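Local coordinates for phosphodiesterase (Candida albicans, PDB 6CPU), which is a metal-dependent phosphodiesterase of the HD superfamily, with a largely helical domain that holds zinc and magnesium ions and a small N-terminal parallel sheet, at residues A[43-48]-A[122-127]; A[77-82]-A[191-196]; A[336-341]-A[401-406]. One frame throughout, in Å; residues are numbered along the deposited sequence.

Contact 1: A[43-48]-A[122-127]; sequences NVPIVI and ELLTNR
Asn43 and Leu124 meet where the loop entering strand 46-49 runs past the last turn of helix 110-124, and the inner side of their contact is the closely packed one. Leu124 points toward the loop, and the branch ending in CD1 lies against the Val44-Pro45 peptide, with CD1 4.0 Å from Pro45 N. Nearer the root of the same side chain, Leu124 CB rests 3.6 Å from Asn43 O. Pro45 suits this buried place: its compact apolar ring, with CD 4.3 Å from Leu124 CD1, also packs on Ile117 and Ala120 of the same helix. Asn43 CB comes within 3.4 Å of Leu124 O in van der Waals contact; the hydrogen bond to this carbonyl comes from Arg130 NH1.

Toward the more exposed side, direct packing gives way to polar links. Chi1 of 75° sets Asn43 CG between the backbone N and carbonyl carbon, and the amide ND2 donates to Thr125 O at 3.3 Å. The bond is nearly straight (168°) and meets a lone pair in the carbonyl plane. Asparagine suits the place because its short amide can reach a backbone carbonyl. A water completes this side, donating to Asn43 O (2.7 Å) and to Thr125 OG1 (2.8 Å); that hydroxyl is in turn hydrogen-bonded to Lys121 O in the preceding turn.

A helix whose C-terminal end lies by the start of a strand, with Ile117 also reaching Pro45 and Val47, is characteristic of a parallel alpha/beta layer, here a four-stranded sheet of order 2-1-3-4.

Contact 2: A[77-82]-A[191-196]; sequences SKLDNL and IEEINF
Leu79 N donates to Glu193 OE2 over 2.7 Å, with an N-H...O angle of 154°, meeting the oxygen on its syn side and 25° out of the carboxylate plane. The neighbouring amide, Lys78 N, lies 3.0 Å from the same Glu193 OE2. The other carboxylate oxygen, Glu193 OE1, accepts from Ser77 OG at 2.5 Å, a separation so short that its exact length is doubtful. Glutamate suits the task because its long chain, extended at CD (chi2 -167°), carries the carboxylate across from the last residue of helix 177-193.

What it meets is a small turn opened by an ST motif: Ser77 OG also accepts from Asp80 N at 2.9 Å, and a type I beta turn follows from Leu79 to Leu82. Residues 78-80 have helical backbone angles, and the backbone N-H that this turn offers would be expected to favour a negative charge on Glu193.

Beside the polar grip the contact turns apolar. The side chains of Leu79 and Glu193 run alongside each other, pointing opposite ways, with Leu79 CD1 4.0 Å from Glu193 CB. Beyond it, Leu79 CD1 reaches Ile194 CD1 at 4.4 Å, a looser touch. Ile194, the first residue to leave the helix, is buried against Ile29 and Cys30 of helix 25-34, and its CG2 lies over the centre of the Phe196 ring. On the exposed flank, Lys78 extends its chain so that NZ stands 5.0 Å from Glu192 OE1, too far for a salt bridge, though the opposite charges may attract weakly.

Contact 3: A[336-341]-A[401-406]; sequences PIQTLG and CTIEEK
Ile337, in the first turn of helix 336-348, points its side chain at the loop and spreads two branches over it. Chi1 of -165° puts CG1 anti to the backbone N, and the longer branch runs on to CD1, which sits 3.6 Å from Cys401 CB and 3.9 Å from Cys401 SG. The shorter branch goes to the backbone instead: Ile337 CG2 lies 3.4 Å from Ile403 O. A branched aliphatic residue suits this place because its two branches can touch the Cys401 side chain and the Ile403 carbonyl at once, and the small, weakly polar cysteine gives it an apolar wall, continued by Ile411 of the next helix.

Gln338 follows with the polar half of the contact. Its chain is extended beyond CG, and NE2 donates to Ile403 O over 3.1 Å with an N-H...O angle of 148°. The donor stands above the carbonyl plane, 49° out of it, and the same oxygen accepts from Asn335 ND2. Asn335 also uses its OD1 for Gln338 N, so one residue ties the helix start to the loop. Gln338 CG packs 3.9 Å from Ile403 CB, and Gln338 NE2 lies 3.6 Å from Glu404 CG.

The fold is the all-helical one of the HD phosphodiesterases. Helix 336-348 leads straight into His349 and Asp350, two of the zinc ligands; His278 and Asp462 complete the protein's share of the site. Helix 446-462, which ends on Asp462, begins with His446 beside Gln338. The contact therefore lies at the ends of these helices remote from the metal.

In the loop, Thr402 OG1 donates to Glu404 O at 3.0 Å, bracing the chain just past Ile403.

Overall arrangement
All three contacts are peripheral, 22 to 26 Å from the middle of the chain between centres, and none touches another. Each is partly buried, with two buried residues, but contact 2 alone includes an exposed touching residue, Lys78. Contacts 1 and 2 interlock along the sequence, their segments alternating; contact 3 comes later and lies across the chain's centre from contact 1. Each joins a helix end to a loop, but different helices are held. Contacts 1 and 3 both set a side-chain amide on a backbone carbonyl, contact 1 at the parallel sheet adding a water bridge and contact 3 in the helical phosphodiesterase domain a branched aliphatic, whereas contact 2 sets a carboxylate on a backbone N-H and a hydroxyl.

Contact 1: A[43-48]-A[122-127]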
ATOM      1  N   ASN A  43      -5.261  -9.175 -15.214  1.00 23.83           N
ATOM      2  CA  ASN A  43      -6.019 -10.423 -15.196  1.00 24.94           C
ATOM      3  C   ASN A  43      -5.817 -11.300 -16.430  1.00 24.36           C
ATOM      4  O   ASN A  43      -6.637 -12.166 -16.733  1.00 22.73           O
ATOM      5  CB  ASN A  43      -7.498 -10.137 -14.936  1.00 26.35           C
ATOM      6  CG  ASN A  43      -8.205  -9.578 -16.139  1.00 28.49           C
ATOM      7  OD1 ASN A  43      -7.589  -8.947 -16.998  1.00 28.24           O
ATOM      8  ND2 ASN A  43      -9.516  -9.823 -16.220  1.00 31.30           N
ATOM      9  N   VAL A  44      -4.707 -11.072 -17.122  1.00 24.48           N
ATOM     10  CA  VAL A  44      -4.309 -11.908 -18.254  1.00 25.99           C
ATOM     11  C   VAL A  44      -2.842 -12.284 -18.073  1.00 24.92           C
ATOM     12  O   VAL A  44      -2.064 -11.493 -17.513  1.00 25.35           O
ATOM     13  CB  VAL A  44      -4.499 -11.201 -19.623  1.00 28.00           C
ATOM     14  CG1 VAL A  44      -5.987 -11.013 -19.925  1.00 29.88           C
ATOM     15  CG2 VAL A  44      -3.772  -9.873 -19.684  1.00 29.06           C
ATOM     16  N   PRO A  45      -2.448 -13.476 -18.531  1.00 23.96           N
ATOM     17  CA  PRO A  45      -1.029 -13.792 -18.459  1.00 23.72           C
ATOM     18  C   PRO A  45      -0.240 -12.908 -19.409  1.00 22.38           C
ATOM     19  O   PRO A  45      -0.753 -12.545 -20.481  1.00 22.27           O
ATOM     20  CB  PRO A  45      -0.949 -15.245 -18.908  1.00 24.81           C
ATOM     21  CG  PRO A  45      -2.334 -15.765 -18.874  1.00 25.70           C
ATOM     22  CD  PRO A  45      -3.253 -14.603 -19.020  1.00 25.13           C
ATOM     23  N   ILE A  46       0.971 -12.552 -19.000  1.00 21.69           N
ATOM     24  CA  ILE A  46       1.868 -11.763 -19.818  1.00 21.92           C
ATOM     25  C   ILE A  46       3.043 -12.647 -20.219  1.00 22.95           C
ATOM     26  O   ILE A  46       3.676 -13.286 -19.365  1.00 22.33           O
ATOM     27  CB  ILE A  46       2.361 -10.509 -19.085  1.00 21.37           C
ATOM     28  CG1 ILE A  46       1.190  -9.549 -18.845  1.00 21.74           C
ATOM     29  CG2 ILE A  46       3.492  -9.822 -19.869  1.00 22.12           C
ATOM     30  CD1 ILE A  46       1.528  -8.397 -17.933  1.00 21.82           C
ATOM     31  N   VAL A  47       3.329 -12.686 -21.519  1.00 22.89           N
ATOM     32  CA  VAL A  47       4.484 -13.432 -22.044  1.00 24.18           C
ATOM     33  C   VAL A  47       5.521 -12.432 -22.526  1.00 23.01           C
ATOM     34  O   VAL A  47       5.197 -11.540 -23.317  1.00 22.40           O
ATOM     35  CB  VAL A  47       4.098 -14.366 -23.217  1.00 26.04           C
ATOM     36  CG1 VAL A  47       5.335 -15.058 -23.779  1.00 27.48           C
ATOM     37  CG2 VAL A  47       3.059 -15.386 -22.781  1.00 26.72           C
ATOM     38  N   ILE A  48       6.749 -12.543 -22.026  1.00 23.46           N
ATOM     39  CA  ILE A  48       7.852 -11.703 -22.501  1.00 23.70           C
ATOM     40  C   ILE A  48       8.820 -12.554 -23.326  1.00 26.49           C
ATOM     41  O   ILE A  48       9.314 -13.565 -22.852  1.00 25.59           O
ATOM     42  CB  ILE A  48       8.590 -10.991 -21.355  1.00 23.47           C
ATOM     43  CG1 ILE A  48       7.606 -10.149 -20.534  1.00 23.93           C
ATOM     44  CG2 ILE A  48       9.692 -10.089 -21.898  1.00 23.29           C
ATOM     45  CD1 ILE A  48       8.236  -9.442 -19.352  1.00 24.49           C
ATOM     46  N   GLU A 122      -7.415 -18.987 -17.134  1.00 29.64           N
ATOM     47  CA  GLU A 122      -8.613 -19.499 -16.470  1.00 31.92           C
ATOM     48  C   GLU A 122      -8.631 -19.129 -14.984  1.00 29.27           C
ATOM     49  O   GLU A 122      -9.685 -18.856 -14.419  1.00 28.16           O
ATOM     50  CB  GLU A 122      -8.729 -21.020 -16.649  1.00 37.12           C
ATOM     51  CG  GLU A 122      -9.275 -21.449 -18.012  1.00 43.24           C
ATOM     52  CD  GLU A 122      -9.008 -22.917 -18.356  1.00 49.14           C
ATOM     53  OE1 GLU A 122      -8.697 -23.726 -17.444  1.00 52.76           O
ATOM     54  OE2 GLU A 122      -9.116 -23.271 -19.556  1.00 52.38           O
ATOM     55  N   LEU A 123      -7.454 -19.082 -14.365  1.00 25.44           N
ATOM     56  CA  LEU A 123      -7.340 -18.752 -12.941  1.00 23.59           C
ATOM     57  C   LEU A 123      -7.256 -17.249 -12.636  1.00 21.22           C
ATOM     58  O   LEU A 123      -7.551 -16.830 -11.517  1.00 21.89           O
ATOM     59  CB  LEU A 123      -6.129 -19.467 -12.349  1.00 24.49           C
ATOM     60  CG  LEU A 123      -6.238 -20.997 -12.382  1.00 27.43           C
ATOM     61  CD1 LEU A 123      -4.886 -21.643 -12.130  1.00 28.49           C
ATOM     62  CD2 LEU A 123      -7.256 -21.496 -11.364  1.00 27.35           C
ATOM     63  N   LEU A 124      -6.862 -16.438 -13.614  1.00 21.05           N
ATOM     64  CA  LEU A 124      -6.663 -15.005 -13.392  1.00 20.40           C
ATOM     65  C   LEU A 124      -7.859 -14.145 -13.742  1.00 20.05           C
ATOM     66  O   LEU A 124      -7.962 -13.045 -13.271  1.00 19.11           O
ATOM     67  CB  LEU A 124      -5.474 -14.489 -14.201  1.00 20.84           C
ATOM     68  CG  LEU A 124      -4.103 -14.913 -13.668  1.00 20.99           C
ATOM     69  CD1 LEU A 124      -3.040 -14.625 -14.715  1.00 21.86           C
ATOM     70  CD2 LEU A 124      -3.760 -14.227 -12.365  1.00 21.00           C
ATOM     71  N   THR A 125      -8.746 -14.634 -14.605  1.00 20.90           N
ATOM     72  CA  THR A 125      -9.800 -13.777 -15.134  1.00 21.51           C
ATOM     73  C   THR A 125     -10.658 -13.130 -14.056  1.00 20.61           C
ATOM     74  O   THR A 125     -10.936 -11.926 -14.125  1.00 20.79           O
ATOM     75  CB  THR A 125     -10.689 -14.559 -16.127  1.00 21.75           C
ATOM     76  OG1 THR A 125      -9.866 -15.047 -17.189  1.00 22.84           O
ATOM     77  CG2 THR A 125     -11.789 -13.667 -16.705  1.00 22.65           C
ATOM     78  N   ASN A 126     -11.058 -13.925 -13.065  1.00 20.75           N
ATOM     79  CA  ASN A 126     -12.029 -13.520 -12.055  1.00 21.57           C
ATOM     80  C   ASN A 126     -11.378 -13.156 -10.727  1.00 21.42           C
ATOM     81  O   ASN A 126     -10.467 -13.843 -10.254  1.00 21.73           O
ATOM     82  CB  ASN A 126     -13.073 -14.634 -11.852  1.00 22.27           C
ATOM     83  CG  ASN A 126     -14.048 -14.329 -10.731  1.00 23.99           C
ATOM     84  OD1 ASN A 126     -13.772 -14.594  -9.566  1.00 21.91           O
ATOM     85  ND2 ASN A 126     -15.217 -13.788 -11.087  1.00 25.69           N
ATOM     86  N   ARG A 127     -11.844 -12.047 -10.156  1.00 20.67           N
ATOM     87  CA  ARG A 127     -11.327 -11.483  -8.908  1.00 20.11           C
ATOM     88  C   ARG A 127     -11.338 -12.463  -7.751  1.00 20.05           C
ATOM     89  O   ARG A 127     -10.389 -12.527  -6.967  1.00 17.25           O
ATOM     90  CB  ARG A 127     -12.132 -10.224  -8.555  1.00 20.46           C
ATOM     91  CG  ARG A 127     -11.956  -9.660  -7.157  1.00 19.58           C
ATOM     92  CD  ARG A 127     -10.598  -9.012  -6.919  1.00 19.99           C
ATOM     93  NE  ARG A 127     -10.442  -8.659  -5.517  1.00 19.38           N
ATOM     94  CZ  ARG A 127      -9.313  -8.236  -4.947  1.00 19.25           C
ATOM     95  NH1 ARG A 127      -8.202  -8.070  -5.660  1.00 18.46           N
ATOM     96  NH2 ARG A 127      -9.302  -7.966  -3.657  1.00 19.99           N
TER
HETATM   97  O   HOH W   1      -8.319 -13.150 -18.632  1.00 38.41           O

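Contact 2: A[77-82]-A[191-196]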
ATOM      1  N   SER A  77      22.912   1.979 -23.587  1.00 48.47           N
ATOM      2  CA  SER A  77      22.169   1.627 -22.374  1.00 43.48           C
ATOM      3  C   SER A  77      22.651   0.363 -21.665  1.00 39.25           C
ATOM      4  O   SER A  77      22.669  -0.729 -22.242  1.00 36.43           O
ATOM      5  CB  SER A  77      20.678   1.466 -22.691  1.00 44.16           C
ATOM      6  OG  SER A  77      20.023   0.767 -21.643  1.00 43.67           O
ATOM      7  N   LYS A  78      22.990   0.512 -20.390  1.00 38.17           N
ATOM      8  CA  LYS A  78      23.339  -0.637 -19.558  1.00 37.46           C
ATOM      9  C   LYS A  78      22.141  -1.573 -19.341  1.00 35.02           C
ATOM     10  O   LYS A  78      22.296  -2.791 -19.345  1.00 33.60           O
ATOM     11  CB  LYS A  78      23.929  -0.164 -18.230  1.00 40.06           C
ATOM     12  CG  LYS A  78      25.344   0.371 -18.396  1.00 43.56           C
ATOM     13  CD  LYS A  78      25.891   0.978 -17.117  1.00 46.90           C
ATOM     14  CE  LYS A  78      27.380   1.258 -17.256  1.00 48.61           C
ATOM     15  NZ  LYS A  78      27.993   1.698 -15.973  1.00 51.63           N
ATOM     16  N   LEU A  79      20.943  -1.012 -19.189  1.00 33.88           N
ATOM     17  CA  LEU A  79      19.738  -1.844 -19.038  1.00 32.65           C
ATOM     18  C   LEU A  79      19.519  -2.717 -20.258  1.00 31.12           C
ATOM     19  O   LEU A  79      19.299  -3.925 -20.148  1.00 31.71           O
ATOM     20  CB  LEU A  79      18.481  -0.985 -18.824  1.00 32.85           C
ATOM     21  CG  LEU A  79      18.063  -0.613 -17.408  1.00 33.77           C
ATOM     22  CD1 LEU A  79      16.802   0.235 -17.489  1.00 33.53           C
ATOM     23  CD2 LEU A  79      17.852  -1.843 -16.533  1.00 33.18           C
ATOM     24  N   ASP A  80      19.573  -2.091 -21.430  1.00 31.21           N
ATOM     25  CA  ASP A  80      19.327  -2.784 -22.691  1.00 33.30           C
ATOM     26  C   ASP A  80      20.388  -3.862 -22.972  1.00 34.17           C
ATOM     27  O   ASP A  80      20.083  -4.890 -23.569  1.00 33.98           O
ATOM     28  CB  ASP A  80      19.262  -1.774 -23.847  1.00 34.43           C
ATOM     29  CG  ASP A  80      18.065  -0.802 -23.727  1.00 36.47           C
ATOM     30  OD1 ASP A  80      17.100  -1.072 -22.962  1.00 33.78           O
ATOM     31  OD2 ASP A  80      18.091   0.244 -24.412  1.00 36.88           O
ATOM     32  N   ASN A  81      21.611  -3.629 -22.497  1.00 35.30           N
ATOM     33  CA  ASN A  81      22.730  -4.544 -22.723  1.00 37.46           C
ATOM     34  C   ASN A  81      22.976  -5.585 -21.627  1.00 36.70           C
ATOM     35  O   ASN A  81      23.993  -6.288 -21.670  1.00 36.19           O
ATOM     36  CB  ASN A  81      24.003  -3.721 -22.968  1.00 38.73           C
ATOM     37  CG  ASN A  81      23.944  -2.953 -24.279  1.00 42.18           C
ATOM     38  OD1 ASN A  81      23.650  -3.528 -25.332  1.00 44.82           O
ATOM     39  ND2 ASN A  81      24.213  -1.651 -24.225  1.00 43.81           N
ATOM     40  N   LEU A  82      22.056  -5.709 -20.658  1.00 33.55           N
ATOM     41  CA  LEU A  82      22.198  -6.710 -19.599  1.00 31.83           C
ATOM     42  C   LEU A  82      22.203  -8.115 -20.170  1.00 31.22           C
ATOM     43  O   LEU A  82      21.455  -8.400 -21.091  1.00 31.94           O
ATOM     44  CB  LEU A  82      21.038  -6.634 -18.594  1.00 30.22           C
ATOM     45  CG  LEU A  82      20.989  -5.445 -17.642  1.00 29.86           C
ATOM     46  CD1 LEU A  82      19.637  -5.463 -16.932  1.00 30.73           C
ATOM     47  CD2 LEU A  82      22.136  -5.442 -16.634  1.00 29.90           C
ATOM     48  N   ILE A 191      17.140   3.649 -11.854  1.00 25.03           N
ATOM     49  CA  ILE A 191      17.115   5.049 -11.422  1.00 26.50           C
ATOM     50  C   ILE A 191      17.947   5.900 -12.383  1.00 28.52           C
ATOM     51  O   ILE A 191      17.565   7.019 -12.729  1.00 27.77           O
ATOM     52  CB  ILE A 191      17.635   5.201  -9.989  1.00 26.61           C
ATOM     53  CG1 ILE A 191      16.593   4.634  -9.009  1.00 26.12           C
ATOM     54  CG2 ILE A 191      17.942   6.658  -9.657  1.00 27.46           C
ATOM     55  CD1 ILE A 191      17.138   4.301  -7.637  1.00 26.82           C
ATOM     56  N   GLU A 192      19.062   5.327 -12.819  1.00 29.24           N
ATOM     57  CA  GLU A 192      19.997   5.993 -13.721  1.00 31.88           C
ATOM     58  C   GLU A 192      19.401   6.207 -15.111  1.00 30.93           C
ATOM     59  O   GLU A 192      19.577   7.276 -15.708  1.00 30.11           O
ATOM     60  CB  GLU A 192      21.272   5.154 -13.821  1.00 35.53           C
ATOM     61  CG  GLU A 192      22.496   5.914 -14.291  1.00 39.77           C
ATOM     62  CD  GLU A 192      23.697   5.006 -14.495  1.00 42.95           C
ATOM     63  OE1 GLU A 192      24.488   5.279 -15.418  1.00 47.62           O
ATOM     64  OE2 GLU A 192      23.843   4.013 -13.749  1.00 44.10           O
ATOM     65  N   GLU A 193      18.674   5.211 -15.619  1.00 28.93           N
ATOM     66  CA  GLU A 193      18.156   5.254 -16.995  1.00 30.12           C
ATOM     67  C   GLU A 193      16.689   5.635 -17.174  1.00 30.02           C
ATOM     68  O   GLU A 193      16.310   6.112 -18.241  1.00 30.22           O
ATOM     69  CB  GLU A 193      18.405   3.920 -17.677  1.00 33.26           C
ATOM     70  CG  GLU A 193      19.888   3.590 -17.794  1.00 36.24           C
ATOM     71  CD  GLU A 193      20.155   2.435 -18.737  1.00 38.69           C
ATOM     72  OE1 GLU A 193      19.491   2.333 -19.792  1.00 43.27           O
ATOM     73  OE2 GLU A 193      21.038   1.620 -18.425  1.00 45.69           O
ATOM     74  N   ILE A 194      15.855   5.416 -16.163  1.00 27.81           N
ATOM     75  CA  ILE A 194      14.424   5.723 -16.298  1.00 26.71           C
ATOM     76  C   ILE A 194      14.094   7.035 -15.622  1.00 25.75           C
ATOM     77  O   ILE A 194      14.531   7.280 -14.503  1.00 26.85           O
ATOM     78  CB  ILE A 194      13.548   4.600 -15.709  1.00 26.36           C
ATOM     79  CG1 ILE A 194      13.778   3.324 -16.514  1.00 26.58           C
ATOM     80  CG2 ILE A 194      12.072   5.009 -15.708  1.00 25.78           C
ATOM     81  CD1 ILE A 194      13.112   2.091 -15.959  1.00 26.43           C
ATOM     82  N   ASN A 195      13.328   7.875 -16.319  1.00 26.54           N
ATOM     83  CA  ASN A 195      12.833   9.133 -15.778  1.00 27.96           C
ATOM     84  C   ASN A 195      11.415   8.899 -15.244  1.00 26.65           C
ATOM     85  O   ASN A 195      10.439   8.970 -15.980  1.00 26.50           O
ATOM     86  CB  ASN A 195      12.846  10.225 -16.858  1.00 30.79           C
ATOM     87  CG  ASN A 195      12.825  11.626 -16.276  1.00 34.08           C
ATOM     88  OD1 ASN A 195      13.194  11.835 -15.122  1.00 38.36           O
ATOM     89  ND2 ASN A 195      12.397  12.596 -17.072  1.00 35.53           N
ATOM     90  N   PHE A 196      11.315   8.600 -13.956  1.00 24.11           N
ATOM     91  CA  PHE A 196      10.052   8.110 -13.396  1.00 24.78           C
ATOM     92  C   PHE A 196       8.890   9.107 -13.447  1.00 24.97           C
ATOM     93  O   PHE A 196       7.729   8.695 -13.599  1.00 24.77           O
ATOM     94  CB  PHE A 196      10.282   7.532 -11.997  1.00 23.88           C
ATOM     95  CG  PHE A 196      10.865   6.149 -12.026  1.00 23.28           C
ATOM     96  CD1 PHE A 196      10.036   5.036 -12.070  1.00 23.59           C
ATOM     97  CD2 PHE A 196      12.239   5.953 -12.066  1.00 23.61           C
ATOM     98  CE1 PHE A 196      10.558   3.762 -12.123  1.00 23.12           C
ATOM     99  CE2 PHE A 196      12.766   4.677 -12.124  1.00 22.77           C
ATOM    100  CZ  PHE A 196      11.931   3.582 -12.141  1.00 23.82           C
TER

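Contact 3: A[336-341]-A[401-406]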
ATOM      1  N   PRO A 336      12.999  13.788  14.284  1.00 37.34           N
ATOM      2  CA  PRO A 336      12.887  13.735  12.813  1.00 35.74           C
ATOM      3  C   PRO A 336      13.064  12.351  12.170  1.00 36.49           C
ATOM      4  O   PRO A 336      12.283  12.003  11.279  1.00 37.07           O
ATOM      5  CB  PRO A 336      13.989  14.688  12.344  1.00 36.92           C
ATOM      6  CG  PRO A 336      14.109  15.681  13.463  1.00 36.87           C
ATOM      7  CD  PRO A 336      13.915  14.870  14.713  1.00 37.41           C
ATOM      8  N   ILE A 337      14.061  11.577  12.596  1.00 35.72           N
ATOM      9  CA  ILE A 337      14.260  10.238  12.016  1.00 36.72           C
ATOM     10  C   ILE A 337      13.151   9.265  12.424  1.00 35.01           C
ATOM     11  O   ILE A 337      12.722   8.446  11.613  1.00 35.26           O
ATOM     12  CB  ILE A 337      15.667   9.655  12.284  1.00 38.33           C
ATOM     13  CG1 ILE A 337      15.922   8.466  11.348  1.00 39.44           C
ATOM     14  CG2 ILE A 337      15.845   9.248  13.743  1.00 38.87           C
ATOM     15  CD1 ILE A 337      17.379   8.077  11.244  1.00 41.81           C
ATOM     16  N   GLN A 338      12.671   9.371  13.661  1.00 33.15           N
ATOM     17  CA  GLN A 338      11.528   8.589  14.123  1.00 32.59           C
ATOM     18  C   GLN A 338      10.246   8.976  13.390  1.00 32.23           C
ATOM     19  O   GLN A 338       9.387   8.130  13.128  1.00 28.96           O
ATOM     20  CB  GLN A 338      11.306   8.783  15.621  1.00 33.62           C
ATOM     21  CG  GLN A 338      12.432   8.254  16.488  1.00 33.85           C
ATOM     22  CD  GLN A 338      12.523   8.973  17.825  1.00 34.46           C
ATOM     23  OE1 GLN A 338      11.566   9.614  18.270  1.00 33.23           O
ATOM     24  NE2 GLN A 338      13.684   8.886  18.459  1.00 35.77           N
ATOM     25  N   THR A 339      10.106  10.264  13.091  1.00 30.53           N
ATOM     26  CA  THR A 339       8.976  10.757  12.309  1.00 31.85           C
ATOM     27  C   THR A 339       9.016  10.148  10.894  1.00 30.05           C
ATOM     28  O   THR A 339       7.994   9.696  10.383  1.00 29.89           O
ATOM     29  CB  THR A 339       8.992  12.303  12.232  1.00 33.53           C
ATOM     30  OG1 THR A 339       8.879  12.847  13.553  1.00 34.43           O
ATOM     31  CG2 THR A 339       7.855  12.822  11.380  1.00 33.45           C
ATOM     32  N   LEU A 340      10.197  10.142  10.281  1.00 29.19           N
ATOM     33  CA  LEU A 340      10.389   9.528   8.957  1.00 28.63           C
ATOM     34  C   LEU A 340      10.090   8.026   9.010  1.00 28.87           C
ATOM     35  O   LEU A 340       9.411   7.496   8.132  1.00 28.76           O
ATOM     36  CB  LEU A 340      11.807   9.753   8.433  1.00 27.80           C
ATOM     37  CG  LEU A 340      12.141   9.143   7.060  1.00 28.31           C
ATOM     38  CD1 LEU A 340      11.219   9.680   5.984  1.00 27.63           C
ATOM     39  CD2 LEU A 340      13.595   9.386   6.674  1.00 28.63           C
ATOM     40  N   GLY A 341      10.581   7.358  10.052  1.00 28.50           N
ATOM     41  CA  GLY A 341      10.308   5.935  10.266  1.00 28.34           C
ATOM     42  C   GLY A 341       8.830   5.612  10.375  1.00 29.43           C
ATOM     43  O   GLY A 341       8.376   4.593   9.850  1.00 28.32           O
ATOM     44  N   CYS A 401      19.942   2.695  10.222  1.00 36.20           N
ATOM     45  CA  CYS A 401      19.879   3.866  11.094  1.00 38.26           C
ATOM     46  C   CYS A 401      19.273   3.468  12.426  1.00 38.89           C
ATOM     47  O   CYS A 401      18.441   2.562  12.491  1.00 39.24           O
ATOM     48  CB  CYS A 401      19.005   4.973  10.503  1.00 38.23           C
ATOM     49  SG  CYS A 401      19.725   5.855   9.117  1.00 40.18           S
ATOM     50  N   THR A 402      19.686   4.157  13.483  1.00 37.51           N
ATOM     51  CA  THR A 402      19.126   3.946  14.809  1.00 36.82           C
ATOM     52  C   THR A 402      18.243   5.143  15.151  1.00 36.87           C
ATOM     53  O   THR A 402      18.386   6.206  14.545  1.00 37.39           O
ATOM     54  CB  THR A 402      20.250   3.745  15.849  1.00 39.05           C
ATOM     55  OG1 THR A 402      21.180   4.833  15.772  1.00 39.01           O
ATOM     56  CG2 THR A 402      20.996   2.449  15.574  1.00 38.62           C
ATOM     57  N   ILE A 403      17.317   4.969  16.089  1.00 35.95           N
ATOM     58  CA  ILE A 403      16.340   6.020  16.395  1.00 36.86           C
ATOM     59  C   ILE A 403      16.939   7.267  17.058  1.00 40.12           C
ATOM     60  O   ILE A 403      16.322   8.330  17.030  1.00 39.70           O
ATOM     61  CB  ILE A 403      15.163   5.512  17.257  1.00 36.31           C
ATOM     62  CG1 ILE A 403      15.638   4.983  18.617  1.00 35.73           C
ATOM     63  CG2 ILE A 403      14.369   4.443  16.514  1.00 35.48           C
ATOM     64  CD1 ILE A 403      14.529   4.959  19.639  1.00 35.75           C
ATOM     65  N   GLU A 404      18.105   7.110  17.681  1.00 44.11           N
ATOM     66  CA  GLU A 404      18.905   8.227  18.199  1.00 49.00           C
ATOM     67  C   GLU A 404      20.361   7.800  18.204  1.00 50.30           C
ATOM     68  O   GLU A 404      20.654   6.607  18.145  1.00 50.13           O
ATOM     69  CB  GLU A 404      18.473   8.607  19.614  1.00 52.09           C
ATOM     70  CG  GLU A 404      17.079   9.195  19.681  1.00 55.72           C
ATOM     71  CD  GLU A 404      16.822   9.989  20.937  1.00 60.95           C
ATOM     72  OE1 GLU A 404      17.347   9.616  22.012  1.00 65.76           O
ATOM     73  OE2 GLU A 404      16.073  10.982  20.844  1.00 62.86           O
ATOM     74  N   GLU A 405      21.279   8.760  18.287  1.00 53.32           N
ATOM     75  CA  GLU A 405      22.710   8.437  18.297  1.00 54.28           C
ATOM     76  C   GLU A 405      23.076   7.446  19.409  1.00 54.40           C
ATOM     77  O   GLU A 405      23.936   6.591  19.211  1.00 53.44           O
ATOM     78  CB  GLU A 405      23.565   9.704  18.423  1.00 56.82           C
ATOM     79  CG  GLU A 405      23.547  10.579  17.181  1.00 59.95           C
ATOM     80  CD  GLU A 405      24.656  11.621  17.169  1.00 63.52           C
ATOM     81  OE1 GLU A 405      25.060  12.093  18.257  1.00 65.02           O
ATOM     82  OE2 GLU A 405      25.122  11.973  16.063  1.00 65.13           O
ATOM     83  N   LYS A 406      22.413   7.559  20.560  1.00 56.25           N
ATOM     84  CA  LYS A 406      22.704   6.719  21.724  1.00 59.39           C
ATOM     85  C   LYS A 406      22.083   5.318  21.628  1.00 57.76           C
ATOM     86  O   LYS A 406      22.692   4.331  22.042  1.00 56.39           O
ATOM     87  CB  LYS A 406      22.198   7.404  22.999  1.00 62.91           C
ATOM     88  CG  LYS A 406      22.839   6.875  24.274  1.00 66.17           C
ATOM     89  CD  LYS A 406      21.965   7.109  25.498  1.00 67.33           C
ATOM     90  CE  LYS A 406      22.573   6.456  26.733  1.00 67.87           C
ATOM     91  NZ  LYS A 406      21.596   6.352  27.851  1.00 67.05           N
TER